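Local coordinates for lactaldehyde dehydrogenase (Escherichia coli, PDB 2IMP), which catalyses the irreversible, NAD-dependent oxidation of L-lactaldehyde to L-lactate in fucose and rhamnose degradation, and also oxidises glycolaldehyde, at residues A[157-162]-A[183-188]; A[296-301]-A[369-374]; A[315-320]-A[325-330]; A[395-400]-A[420-425]. One frame throughout, in Å; residues are numbered along the deposited sequence.

Interaction 1: residues A[157-162]-A[183-188]. With LAC (lactic acid), chain E.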
loop_
_atom_site.group_PDB
_atom_site.type_symbol
_atom_site.label_atom_id
_atom_site.label_comp_id
_atom_site.label_asym_id
_atom_site.label_seq_id
_atom_site.Cartn_x
_atom_site.Cartn_y
_atom_site.Cartn_z
ATOM N N PHE A 157 -0.111 14.398 26.113
ATOM C CA PHE A 157 -0.349 13.699 24.865
ATOM C C PHE A 157 0.828 13.845 23.880
ATOM O O PHE A 157 1.279 12.866 23.287
ATOM C CB PHE A 157 -1.627 14.219 24.202
ATOM C CG PHE A 157 -1.783 13.783 22.773
ATOM C CD1 PHE A 157 -1.825 12.430 22.444
ATOM C CD2 PHE A 157 -1.871 14.723 21.751
ATOM C CE1 PHE A 157 -1.946 12.019 21.120
ATOM C CE2 PHE A 157 -1.995 14.324 20.422
ATOM C CZ PHE A 157 -2.033 12.972 20.104
ATOM N N LEU A 158 1.325 15.067 23.724
ATOM C CA LEU A 158 2.431 15.280 22.809
ATOM C C LEU A 158 3.698 14.467 23.138
ATOM O O LEU A 158 4.517 14.214 22.253
ATOM C CB LEU A 158 2.744 16.768 22.684
ATOM C CG LEU A 158 1.661 17.484 21.864
ATOM C CD1 LEU A 158 1.964 18.959 21.787
ATOM C CD2 LEU A 158 1.599 16.898 20.463
ATOM N N ILE A 159 3.861 14.072 24.400
ATOM C CA ILE A 159 4.991 13.219 24.735
ATOM C C ILE A 159 4.853 11.891 23.957
ATOM O O ILE A 159 5.774 11.435 23.291
ATOM C CB ILE A 159 5.023 12.848 26.241
ATOM C CG1 ILE A 159 5.229 14.090 27.107
ATOM C CG2 ILE A 159 6.139 11.854 26.500
ATOM C CD1 ILE A 159 5.043 13.808 28.596
ATOM N N ALA A 160 3.665 11.305 24.063
ATOM C CA ALA A 160 3.356 10.052 23.399
ATOM C C ALA A 160 3.317 10.181 21.872
ATOM O O ALA A 160 3.799 9.306 21.153
ATOM C CB ALA A 160 2.016 9.511 23.904
ATOM N N ARG A 161 2.746 11.283 21.397
ATOM C CA ARG A 161 2.650 11.507 19.963
ATOM C C ARG A 161 4.014 11.402 19.256
ATOM O O ARG A 161 4.090 11.055 18.074
ATOM C CB ARG A 161 2.028 12.869 19.685
ATOM C CG ARG A 161 1.596 13.067 18.236
ATOM C CD ARG A 161 0.946 14.433 18.047
ATOM N NE ARG A 161 -0.343 14.324 17.378
ATOM C CZ ARG A 161 -1.177 15.340 17.178
ATOM N NH1 ARG A 161 -0.859 16.563 17.595
ATOM N NH2 ARG A 161 -2.337 15.130 16.567
ATOM N N LYS A 162 5.079 11.704 19.995
ATOM C CA LYS A 162 6.417 11.610 19.430
ATOM C C LYS A 162 7.180 10.327 19.850
ATOM O O LYS A 162 7.696 9.627 19.000
ATOM C CB LYS A 162 7.239 12.857 19.793
ATOM C CG LYS A 162 6.574 14.161 19.365
ATOM C CD LYS A 162 7.402 15.384 19.739
ATOM C CE LYS A 162 6.604 16.673 19.531
ATOM N NZ LYS A 162 6.132 16.850 18.128
ATOM N N ASN A 183 5.829 19.174 34.725
ATOM C CA ASN A 183 5.375 18.218 35.728
ATOM C C ASN A 183 4.760 16.924 35.196
ATOM O O ASN A 183 5.117 15.835 35.652
ATOM C CB ASN A 183 4.424 18.900 36.704
ATOM C CG ASN A 183 5.097 20.027 37.446
ATOM O OD1 ASN A 183 6.313 20.006 37.626
ATOM N ND2 ASN A 183 4.320 21.010 37.883
ATOM N N ASN A 184 3.845 17.055 34.244
ATOM C CA ASN A 184 3.231 15.886 33.644
ATOM C C ASN A 184 4.296 14.997 32.970
ATOM O O ASN A 184 4.174 13.774 32.943
ATOM C CB ASN A 184 2.185 16.315 32.613
ATOM C CG ASN A 184 2.793 17.058 31.445
ATOM O OD1 ASN A 184 3.307 16.433 30.501
ATOM N ND2 ASN A 184 2.759 18.372 31.485
ATOM N N ALA A 185 5.342 15.640 32.449
ATOM C CA ALA A 185 6.433 14.926 31.799
ATOM C C ALA A 185 7.306 14.151 32.805
ATOM O O ALA A 185 7.820 13.074 32.501
ATOM C CB ALA A 185 7.289 15.892 31.008
ATOM N N ILE A 186 7.481 14.727 33.994
ATOM C CA ILE A 186 8.230 14.048 35.037
ATOM C C ILE A 186 7.475 12.780 35.459
ATOM O O ILE A 186 8.066 11.732 35.677
ATOM C CB ILE A 186 8.432 14.959 36.285
ATOM C CG1 ILE A 186 9.523 15.993 36.003
ATOM C CG2 ILE A 186 8.808 14.110 37.511
ATOM C CD1 ILE A 186 10.893 15.387 35.791
ATOM N N ALA A 187 6.156 12.907 35.563
ATOM C CA ALA A 187 5.330 11.766 35.910
ATOM C C ALA A 187 5.444 10.671 34.819
ATOM O O ALA A 187 5.455 9.476 35.113
ATOM C CB ALA A 187 3.881 12.203 36.082
ATOM N N PHE A 188 5.543 11.103 33.564
ATOM C CA PHE A 188 5.709 10.150 32.473
ATOM C C PHE A 188 7.043 9.401 32.620
ATOM O O PHE A 188 7.108 8.186 32.434
ATOM C CB PHE A 188 5.661 10.867 31.114
ATOM C CG PHE A 188 5.640 9.926 29.932
ATOM C CD1 PHE A 188 6.788 9.243 29.541
ATOM C CD2 PHE A 188 4.466 9.724 29.214
ATOM C CE1 PHE A 188 6.764 8.365 28.451
ATOM C CE2 PHE A 188 4.432 8.850 28.125
ATOM C CZ PHE A 188 5.583 8.173 27.743
HETATM C C LAC E . -3.097 19.252 18.194
HETATM C CA LAC E . -2.336 20.157 19.116
HETATM C CB LAC E . -2.307 19.545 20.527
HETATM O O LAC E . -2.534 18.745 17.224
HETATM O OHN LAC E . -0.976 20.286 18.668
HETATM O OXT LAC E . -4.399 19.037 18.413
#
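I159 meets helix 183-195 with both of its branches. Its CG2 methyl rests over the face of the F188 ring, 3.7 Å from the ring centroid and only 6° off the normal, a well-centred CH-pi contact. CG1 lies beside the backbone N of I159 (chi1 -64°), which leaves CG2 anti to that N and over the ring. The CG1 branch runs on past the ring, so that I159 CD1 reaches A185 CA at 3.7 Å and also touches N184 OD1. Replacing F188 by an alanine is likely to take away the flat seat of the CG2 methyl and leave a gap between the helices.

The same turn of helix 155-168 carries R161, whose side chain ends in the active site. R161 NH1 gives the lactate O a nearly straight hydrogen bond of 2.8 Å, with the ligand at the edge of the guanidinium. One face of that group is covered by F157 CE2, while NH2 forms salt bridges with E443 and D461.

The two segments approach to 10.6 Å between axes. Helix 155-168 links parallel strands 134-149 and 172-176, and helix 183-195 links 172-176 to 202-204, successive beta-alpha-beta crossovers in the dinucleotide-binding part of the fold; helix 98-116 covers A160 and F157.

Interaction 2: residues A[296-301]-A[369-374]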
loop_
_atom_site.group_PDB
_atom_site.type_symbol
_atom_site.label_atom_id
_atom_site.label_comp_id
_atom_site.label_asym_id
_atom_site.label_seq_id
_atom_site.Cartn_x
_atom_site.Cartn_y
_atom_site.Cartn_z
ATOM N N GLY A 296 -27.368 35.131 4.147
ATOM C CA GLY A 296 -28.615 34.417 4.348
ATOM C C GLY A 296 -28.930 33.967 5.762
ATOM O O GLY A 296 -30.078 34.056 6.195
ATOM N N ILE A 297 -27.924 33.486 6.486
ATOM C CA ILE A 297 -28.133 33.003 7.846
ATOM C C ILE A 297 -27.344 33.776 8.931
ATOM O O ILE A 297 -27.443 33.474 10.118
ATOM C CB ILE A 297 -27.783 31.491 7.939
ATOM C CG1 ILE A 297 -28.207 30.929 9.298
ATOM C CG2 ILE A 297 -26.283 31.287 7.723
ATOM C CD1 ILE A 297 -27.940 29.446 9.450
ATOM N N TYR A 298 -26.582 34.774 8.497
ATOM C CA TYR A 298 -25.774 35.584 9.403
ATOM C C TYR A 298 -26.455 35.944 10.743
ATOM O O TYR A 298 -26.044 35.469 11.803
ATOM C CB TYR A 298 -25.343 36.874 8.704
ATOM C CG TYR A 298 -24.318 37.673 9.479
ATOM C CD1 TYR A 298 -22.954 37.404 9.357
ATOM C CD2 TYR A 298 -24.711 38.685 10.349
ATOM C CE1 TYR A 298 -22.007 38.128 10.084
ATOM C CE2 TYR A 298 -23.774 39.412 11.081
ATOM C CZ TYR A 298 -22.427 39.129 10.944
ATOM O OH TYR A 298 -21.509 39.851 11.669
ATOM N N ASP A 299 -27.487 36.784 10.675
ATOM C CA ASP A 299 -28.210 37.211 11.868
ATOM C C ASP A 299 -28.588 36.079 12.838
ATOM O O ASP A 299 -28.322 36.166 14.033
ATOM C CB ASP A 299 -29.462 37.985 11.466
ATOM C CG ASP A 299 -29.135 39.332 10.865
ATOM O OD1 ASP A 299 -28.406 40.114 11.517
ATOM O OD2 ASP A 299 -29.609 39.610 9.745
ATOM N N GLN A 300 -29.218 35.032 12.321
ATOM C CA GLN A 300 -29.570 33.904 13.165
ATOM C C GLN A 300 -28.331 33.280 13.847
ATOM O O GLN A 300 -28.302 33.097 15.065
ATOM C CB GLN A 300 -30.270 32.822 12.343
ATOM C CG GLN A 300 -31.742 33.055 12.078
ATOM C CD GLN A 300 -32.341 31.948 11.230
ATOM O OE1 GLN A 300 -32.036 31.828 10.043
ATOM N NE2 GLN A 300 -33.185 31.122 11.840
ATOM N N PHE A 301 -27.318 32.972 13.038
ATOM C CA PHE A 301 -26.090 32.372 13.543
ATOM C C PHE A 301 -25.376 33.203 14.628
ATOM O O PHE A 301 -25.058 32.690 15.698
ATOM C CB PHE A 301 -25.109 32.109 12.394
ATOM C CG PHE A 301 -23.838 31.435 12.837
ATOM C CD1 PHE A 301 -23.817 30.072 13.107
ATOM C CD2 PHE A 301 -22.678 32.173 13.035
ATOM C CE1 PHE A 301 -22.661 29.456 13.581
ATOM C CE2 PHE A 301 -21.519 31.566 13.509
ATOM C CZ PHE A 301 -21.512 30.206 13.778
ATOM N N LEU A 369 -16.418 37.911 21.533
ATOM C CA LEU A 369 -17.002 37.807 20.209
ATOM C C LEU A 369 -16.869 39.114 19.409
ATOM O O LEU A 369 -17.386 40.154 19.819
ATOM C CB LEU A 369 -18.479 37.425 20.317
ATOM C CG LEU A 369 -19.247 37.341 18.997
ATOM C CD1 LEU A 369 -18.587 36.323 18.080
ATOM C CD2 LEU A 369 -20.691 36.960 19.273
ATOM N N LEU A 370 -16.163 39.051 18.287
ATOM C CA LEU A 370 -15.969 40.226 17.454
ATOM C C LEU A 370 -16.718 40.167 16.114
ATOM O O LEU A 370 -16.589 39.203 15.358
ATOM C CB LEU A 370 -14.474 40.444 17.201
ATOM C CG LEU A 370 -13.606 40.574 18.457
ATOM C CD1 LEU A 370 -12.149 40.760 18.059
ATOM C CD2 LEU A 370 -14.085 41.749 19.296
ATOM N N LEU A 371 -17.511 41.199 15.843
ATOM C CA LEU A 371 -18.266 41.265 14.602
ATOM C C LEU A 371 -17.755 42.356 13.636
ATOM O O LEU A 371 -16.826 43.092 13.956
ATOM C CB LEU A 371 -19.754 41.479 14.905
ATOM C CG LEU A 371 -20.408 40.495 15.889
ATOM C CD1 LEU A 371 -21.923 40.707 15.887
ATOM C CD2 LEU A 371 -20.081 39.055 15.501
ATOM N N ASP A 372 -18.370 42.449 12.465
ATOM C CA ASP A 372 -17.946 43.427 11.472
ATOM C C ASP A 372 -16.426 43.422 11.226
ATOM O O ASP A 372 -15.815 44.459 10.966
ATOM C CB ASP A 372 -18.394 44.834 11.873
ATOM C CG ASP A 372 -19.900 44.977 11.887
ATOM O OD1 ASP A 372 -20.550 44.467 10.948
ATOM O OD2 ASP A 372 -20.434 45.602 12.828
ATOM N N VAL A 373 -15.834 42.239 11.342
ATOM C CA VAL A 373 -14.413 42.069 11.107
ATOM C C VAL A 373 -14.100 41.930 9.609
ATOM O O VAL A 373 -14.897 41.375 8.854
ATOM C CB VAL A 373 -13.873 40.819 11.840
ATOM C CG1 VAL A 373 -12.377 40.678 11.603
ATOM C CG2 VAL A 373 -14.167 40.924 13.329
ATOM N N ARG A 374 -12.956 42.450 9.188
ATOM C CA ARG A 374 -12.570 42.362 7.790
ATOM C C ARG A 374 -11.364 41.438 7.545
ATOM O O ARG A 374 -10.400 41.446 8.313
ATOM C CB ARG A 374 -12.258 43.759 7.240
ATOM C CG ARG A 374 -13.431 44.725 7.263
ATOM C CD ARG A 374 -13.028 46.082 6.704
ATOM N NE ARG A 374 -14.132 47.039 6.728
ATOM C CZ ARG A 374 -14.079 48.265 6.210
ATOM N NH1 ARG A 374 -12.969 48.696 5.620
ATOM N NH2 ARG A 374 -15.139 49.061 6.279
HETATM O O HOH W 1 -19.257 40.120 10.665
#
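Y298 extends its phenol across L371, with Y298 OH 4.0 Å from L371 CB and 4.2 Å from L371 CD2. The two side chains cross obliquely, and it is the end of the tyrosine, not the body of its ring, that does the touching. With CG anti to the backbone N (chi1 -171°), the ring is carried out from the first turn of helix 298-310, where F301 N is bonded to I297 O at 3.0 Å, and over the end of strand 368-371.

Just beyond the strand, D372 adopts a left-handed helical backbone conformation and brings its N to the neighbourhood of the phenol. Y298 OH and D372 N are 4.2 Å apart, and a water mediates between them: its oxygen is 2.5 Å from Y298 OH, a short separation, and takes a weak hydrogen bond of 3.1 Å from D372 N. The carboxylate of D372 has a different partner, forming a salt bridge with R350 on the adjoining strand 350-353.

The contact thus sets the start of helix 298-310 against the mixed sheet, near the C-terminal end of strand 368-371, with Y298 also touching A393 and L371 touching V391 on strand 388-394. Its chemistry is mixed: the phenol oxygen lies where an apolar side chain gives way to a backbone N-H, and the polar part of the link depends on a single water and includes a weak bond.

Interaction 3: residues A[315-320]-A[325-330]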
loop_
_atom_site.group_PDB
_atom_site.type_symbol
_atom_site.label_atom_id
_atom_site.label_comp_id
_atom_site.label_asym_id
_atom_site.label_seq_id
_atom_site.Cartn_x
_atom_site.Cartn_y
_atom_site.Cartn_z
ATOM N N GLY A 315 -12.576 30.284 35.224
ATOM C CA GLY A 315 -12.079 30.294 36.587
ATOM C C GLY A 315 -11.055 29.209 36.866
ATOM O O GLY A 315 -10.566 28.544 35.948
ATOM N N ASN A 316 -10.723 29.040 38.142
ATOM C CA ASN A 316 -9.756 28.037 38.573
ATOM C C ASN A 316 -10.247 26.578 38.353
ATOM O O ASN A 316 -11.166 26.116 39.032
ATOM C CB ASN A 316 -9.439 28.251 40.054
ATOM C CG ASN A 316 -8.275 27.413 40.527
ATOM O OD1 ASN A 316 -8.109 26.270 40.107
ATOM N ND2 ASN A 316 -7.469 27.971 41.420
ATOM N N PRO A 317 -9.622 25.850 37.409
ATOM C CA PRO A 317 -9.974 24.462 37.084
ATOM C C PRO A 317 -9.978 23.523 38.311
ATOM O O PRO A 317 -10.814 22.631 38.420
ATOM C CB PRO A 317 -8.897 24.056 36.078
ATOM C CG PRO A 317 -8.496 25.340 35.459
ATOM C CD PRO A 317 -8.449 26.280 36.633
ATOM N N ALA A 318 -9.026 23.732 39.211
ATOM C CA ALA A 318 -8.909 22.906 40.406
ATOM C C ALA A 318 -10.063 23.066 41.424
ATOM O O ALA A 318 -10.390 22.129 42.151
ATOM C CB ALA A 318 -7.574 23.184 41.097
ATOM N N GLU A 319 -10.672 24.247 41.452
ATOM C CA GLU A 319 -11.752 24.515 42.394
ATOM C C GLU A 319 -13.162 24.504 41.789
ATOM O O GLU A 319 -14.159 24.521 42.510
ATOM C CB GLU A 319 -11.506 25.852 43.089
ATOM C CG GLU A 319 -10.121 25.959 43.691
ATOM C CD GLU A 319 -10.044 26.978 44.802
ATOM O OE1 GLU A 319 -10.399 28.154 44.564
ATOM O OE2 GLU A 319 -9.626 26.598 45.917
ATOM N N ARG A 320 -13.222 24.476 40.466
ATOM C CA ARG A 320 -14.491 24.454 39.761
ATOM C C ARG A 320 -14.565 23.378 38.668
ATOM O O ARG A 320 -13.824 23.427 37.689
ATOM C CB ARG A 320 -14.768 25.827 39.138
ATOM C CG ARG A 320 -14.951 26.936 40.156
ATOM C CD ARG A 320 -16.376 27.447 40.152
ATOM N NE ARG A 320 -16.634 28.287 38.990
ATOM C CZ ARG A 320 -17.830 28.754 38.650
ATOM N NH1 ARG A 320 -18.895 28.464 39.380
ATOM N NH2 ARG A 320 -17.956 29.518 37.578
ATOM N N MET A 325 -14.018 27.036 30.890
ATOM C CA MET A 325 -12.746 27.671 30.583
ATOM C C MET A 325 -11.828 27.958 31.785
ATOM O O MET A 325 -12.285 28.386 32.844
ATOM C CB MET A 325 -13.015 28.972 29.835
ATOM C CG MET A 325 -11.785 29.786 29.508
ATOM S SD MET A 325 -12.253 31.197 28.511
ATOM C CE MET A 325 -12.798 30.327 27.017
ATOM N N GLY A 326 -10.538 27.711 31.593
ATOM C CA GLY A 326 -9.564 27.968 32.634
ATOM C C GLY A 326 -8.769 29.213 32.283
ATOM O O GLY A 326 -9.151 29.964 31.389
ATOM N N PRO A 327 -7.651 29.467 32.968
ATOM C CA PRO A 327 -6.850 30.655 32.667
ATOM C C PRO A 327 -5.876 30.413 31.492
ATOM O O PRO A 327 -5.640 29.270 31.095
ATOM C CB PRO A 327 -6.095 30.877 33.964
ATOM C CG PRO A 327 -5.784 29.465 34.373
ATOM C CD PRO A 327 -7.109 28.754 34.140
ATOM N N LEU A 328 -5.342 31.495 30.937
ATOM C CA LEU A 328 -4.356 31.369 29.879
ATOM C C LEU A 328 -3.022 30.870 30.484
ATOM O O LEU A 328 -2.797 31.037 31.686
ATOM C CB LEU A 328 -4.150 32.713 29.181
ATOM C CG LEU A 328 -5.367 33.291 28.458
ATOM C CD1 LEU A 328 -4.949 34.534 27.681
ATOM C CD2 LEU A 328 -5.946 32.253 27.509
ATOM N N ILE A 329 -2.160 30.273 29.665
ATOM C CA ILE A 329 -0.901 29.721 30.164
ATOM C C ILE A 329 -0.008 30.673 30.998
ATOM O O ILE A 329 0.448 30.307 32.080
ATOM C CB ILE A 329 -0.058 29.110 29.005
ATOM C CG1 ILE A 329 1.075 28.255 29.578
ATOM C CG2 ILE A 329 0.505 30.208 28.124
ATOM C CD1 ILE A 329 0.598 27.105 30.452
ATOM N N ASN A 330 0.233 31.880 30.497
ATOM C CA ASN A 330 1.068 32.833 31.222
ATOM C C ASN A 330 0.760 34.324 30.942
ATOM O O ASN A 330 -0.096 34.654 30.123
ATOM C CB ASN A 330 2.548 32.566 30.928
ATOM C CG ASN A 330 2.859 32.567 29.441
ATOM O OD1 ASN A 330 2.384 33.423 28.694
ATOM N ND2 ASN A 330 3.673 31.606 29.006
#
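G315 and G326 bring two irregular backbones together, their CA atoms 5.2 Å apart, within the long loop between helices 298-310 and 331-346; an Asx turn at N316 shapes the first of the two. G315 N donates to M325 O at 3.1 Å, a somewhat bent bond with an angle of 144° at the hydrogen. One residue further along, the relation reverses: G326 CA offers a CA-H...O contact to G315 O at 3.5 Å. Each backbone therefore both gives and receives.

Both glycines have steric reasons to lack a side chain. At the backbone angles of G315 a CB would be jammed against the preceding carbonyl oxygen, and on G326 it would run into P317 CG and P327 CD. With the CB absent, P317 CG can approach G326 CA at 4.0 Å. The two prolines close the rest of the interface, P317 CD meeting P327 CD at 3.8 Å, while P327 CD also touches G315 O.

Neighbouring parts of the chain hold the two backbones as well, P317 O accepting from Q98 NE2 and G326 O from S281 OG. Further on, N330 touches the bound NADH and caps helix 331-346 through its OD1 and A333 N. Within 315-320, N316 O receives both E319 N and R320 N. The side chain of N316 has CG anti to its own N (chi1 -170°), and its OD1 accepts from A318 N at 2.8 Å, the bond that closes the Asx turn.

Interaction 4: residues A[395-400]-A[420-425]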
loop_
_atom_site.group_PDB
_atom_site.type_symbol
_atom_site.label_atom_id
_atom_site.label_comp_id
_atom_site.label_asym_id
_atom_site.label_seq_id
_atom_site.Cartn_x
_atom_site.Cartn_y
_atom_site.Cartn_z
ATOM N N ASP A 395 -20.780 36.386 0.783
ATOM C CA ASP A 395 -21.887 36.131 -0.124
ATOM C C ASP A 395 -21.868 34.740 -0.795
ATOM O O ASP A 395 -22.852 34.003 -0.733
ATOM C CB ASP A 395 -21.934 37.219 -1.205
ATOM C CG ASP A 395 -22.214 38.603 -0.631
ATOM O OD1 ASP A 395 -23.315 38.810 -0.075
ATOM O OD2 ASP A 395 -21.333 39.484 -0.732
ATOM N N THR A 396 -20.750 34.391 -1.424
ATOM C CA THR A 396 -20.661 33.101 -2.092
ATOM C C THR A 396 -19.589 32.130 -1.542
ATOM O O THR A 396 -18.628 32.542 -0.889
ATOM C CB THR A 396 -20.410 33.279 -3.602
ATOM O OG1 THR A 396 -19.126 33.878 -3.807
ATOM C CG2 THR A 396 -21.482 34.167 -4.215
ATOM N N LEU A 397 -19.789 30.843 -1.808
ATOM C CA LEU A 397 -18.850 29.826 -1.368
ATOM C C LEU A 397 -17.407 30.171 -1.767
ATOM O O LEU A 397 -16.474 30.011 -0.980
ATOM C CB LEU A 397 -19.226 28.469 -1.963
ATOM C CG LEU A 397 -18.301 27.300 -1.612
ATOM C CD1 LEU A 397 -18.361 27.037 -0.118
ATOM C CD2 LEU A 397 -18.717 26.059 -2.388
ATOM N N GLU A 398 -17.256 30.651 -2.999
ATOM C CA GLU A 398 -15.951 31.030 -3.507
ATOM C C GLU A 398 -15.268 32.109 -2.653
ATOM O O GLU A 398 -14.051 32.085 -2.479
ATOM C CB GLU A 398 -16.065 31.496 -4.961
ATOM C CG GLU A 398 -16.350 30.367 -5.955
ATOM C CD GLU A 398 -17.756 29.793 -5.837
ATOM O OE1 GLU A 398 -18.007 28.721 -6.436
ATOM O OE2 GLU A 398 -18.614 30.407 -5.161
ATOM N N ASP A 399 -16.063 33.040 -2.129
ATOM C CA ASP A 399 -15.542 34.094 -1.263
ATOM C C ASP A 399 -14.983 33.501 0.045
ATOM O O ASP A 399 -13.879 33.829 0.486
ATOM C CB ASP A 399 -16.648 35.097 -0.898
ATOM C CG ASP A 399 -17.170 35.873 -2.095
ATOM O OD1 ASP A 399 -17.309 35.270 -3.178
ATOM O OD2 ASP A 399 -17.465 37.083 -1.947
ATOM N N ALA A 400 -15.784 32.628 0.649
ATOM C CA ALA A 400 -15.407 31.961 1.883
ATOM C C ALA A 400 -14.153 31.077 1.717
ATOM O O ALA A 400 -13.218 31.151 2.513
ATOM C CB ALA A 400 -16.571 31.127 2.391
ATOM N N LEU A 420 -24.626 18.417 -1.587
ATOM C CA LEU A 420 -23.557 17.572 -2.098
ATOM C C LEU A 420 -22.483 18.355 -2.877
ATOM O O LEU A 420 -21.287 18.206 -2.623
ATOM C CB LEU A 420 -24.130 16.459 -2.988
ATOM C CG LEU A 420 -23.106 15.518 -3.637
ATOM C CD1 LEU A 420 -22.289 14.823 -2.561
ATOM C CD2 LEU A 420 -23.817 14.493 -4.508
ATOM N N ASN A 421 -22.927 19.192 -3.808
ATOM C CA ASN A 421 -22.004 19.983 -4.609
ATOM C C ASN A 421 -21.137 20.954 -3.772
ATOM O O ASN A 421 -19.936 21.100 -4.022
ATOM C CB ASN A 421 -22.777 20.762 -5.673
ATOM C CG ASN A 421 -22.096 20.728 -7.023
ATOM O OD1 ASN A 421 -21.007 21.282 -7.199
ATOM N ND2 ASN A 421 -22.728 20.064 -7.986
ATOM N N VAL A 422 -21.760 21.600 -2.790
ATOM C CA VAL A 422 -21.047 22.526 -1.920
ATOM C C VAL A 422 -19.913 21.824 -1.145
ATOM O O VAL A 422 -18.784 22.318 -1.077
ATOM C CB VAL A 422 -22.013 23.198 -0.902
ATOM C CG1 VAL A 422 -21.231 24.062 0.075
ATOM C CG2 VAL A 422 -23.035 24.060 -1.642
ATOM N N ALA A 423 -20.244 20.665 -0.581
ATOM C CA ALA A 423 -19.279 19.870 0.161
ATOM C C ALA A 423 -18.072 19.461 -0.705
ATOM O O ALA A 423 -16.924 19.696 -0.334
ATOM C CB ALA A 423 -19.959 18.627 0.723
ATOM N N MET A 424 -18.350 18.854 -1.855
ATOM C CA MET A 424 -17.277 18.447 -2.749
ATOM C C MET A 424 -16.441 19.647 -3.247
ATOM O O MET A 424 -15.240 19.526 -3.485
ATOM C CB MET A 424 -17.839 17.674 -3.949
ATOM C CG MET A 424 -18.622 16.421 -3.572
ATOM S SD MET A 424 -17.825 15.447 -2.264
ATOM C CE MET A 424 -16.377 14.812 -3.134
ATOM N N LYS A 425 -17.102 20.793 -3.389
ATOM C CA LYS A 425 -16.439 22.007 -3.835
ATOM C C LYS A 425 -15.503 22.578 -2.751
ATOM O O LYS A 425 -14.384 22.999 -3.042
ATOM C CB LYS A 425 -17.482 23.051 -4.243
ATOM C CG LYS A 425 -16.986 24.034 -5.294
ATOM C CD LYS A 425 -18.145 24.793 -5.925
ATOM C CE LYS A 425 -17.676 25.665 -7.085
ATOM N NZ LYS A 425 -18.822 26.334 -7.771
#
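K425 NZ and E398 OE1 form a salt bridge of 2.9 Å, the ammonium meeting the carboxylate oxygen nearly in line with its C-O bond. The two chains arrive there differently. K425 is extended from CG to NZ and spans most of the distance, whereas E398 is bent at its second torsion (chi2 70°), which folds the carboxylate round to the lysine. Both residues are exposed, so solvent probably screens the attraction in part.

Beneath the charges, L397 makes the apolar contacts. Its CD2 methyl lies against the aliphatic part of the lysine, 3.7 Å from K425 CB and 3.8 Å from K425 CD, so K425 serves the interface twice, by its stem and by its charge. The same L397 CD2 is 4.0 Å from V422 CG1, and L397 CD1 also comes close to that methyl. L397 is the first residue of its helix after the N-cap T396, and it also touches M261.

Other faces of helix 420-429 turn to neighbouring subunits of the tetramer: L420 and A423 pack on L420 of a second subunit, and M424 on N135 of a third. Within the chain, helix 397-405 links strand 388-394 to 409-416, and helix 420-429 links 409-416 to the parallel strand 434-437, so the contact joins the helices of consecutive beta-alpha-beta units on the large mixed sheet.

From the N terminus, interaction 1 comes first, closing a 20-residue loop that contains strand 172-176 and joining two helices of the dinucleotide-binding part. Interaction 2 then spans 67 residues, tying the start of helix 298-310 to the end of strand 368-371, and interaction 3 nests inside that loop, pinching together the backbone ahead of helix 331-346. Interaction 4 follows in series, a 19-residue closure between helices 397-405 and 420-429. None of the loops cross. Interactions 2 and 4 belong to the large mixed sheet and its helices, their centres about 18 Å apart, whereas interaction 1 lies across the chain's centre, about 40 Å from each, between centres.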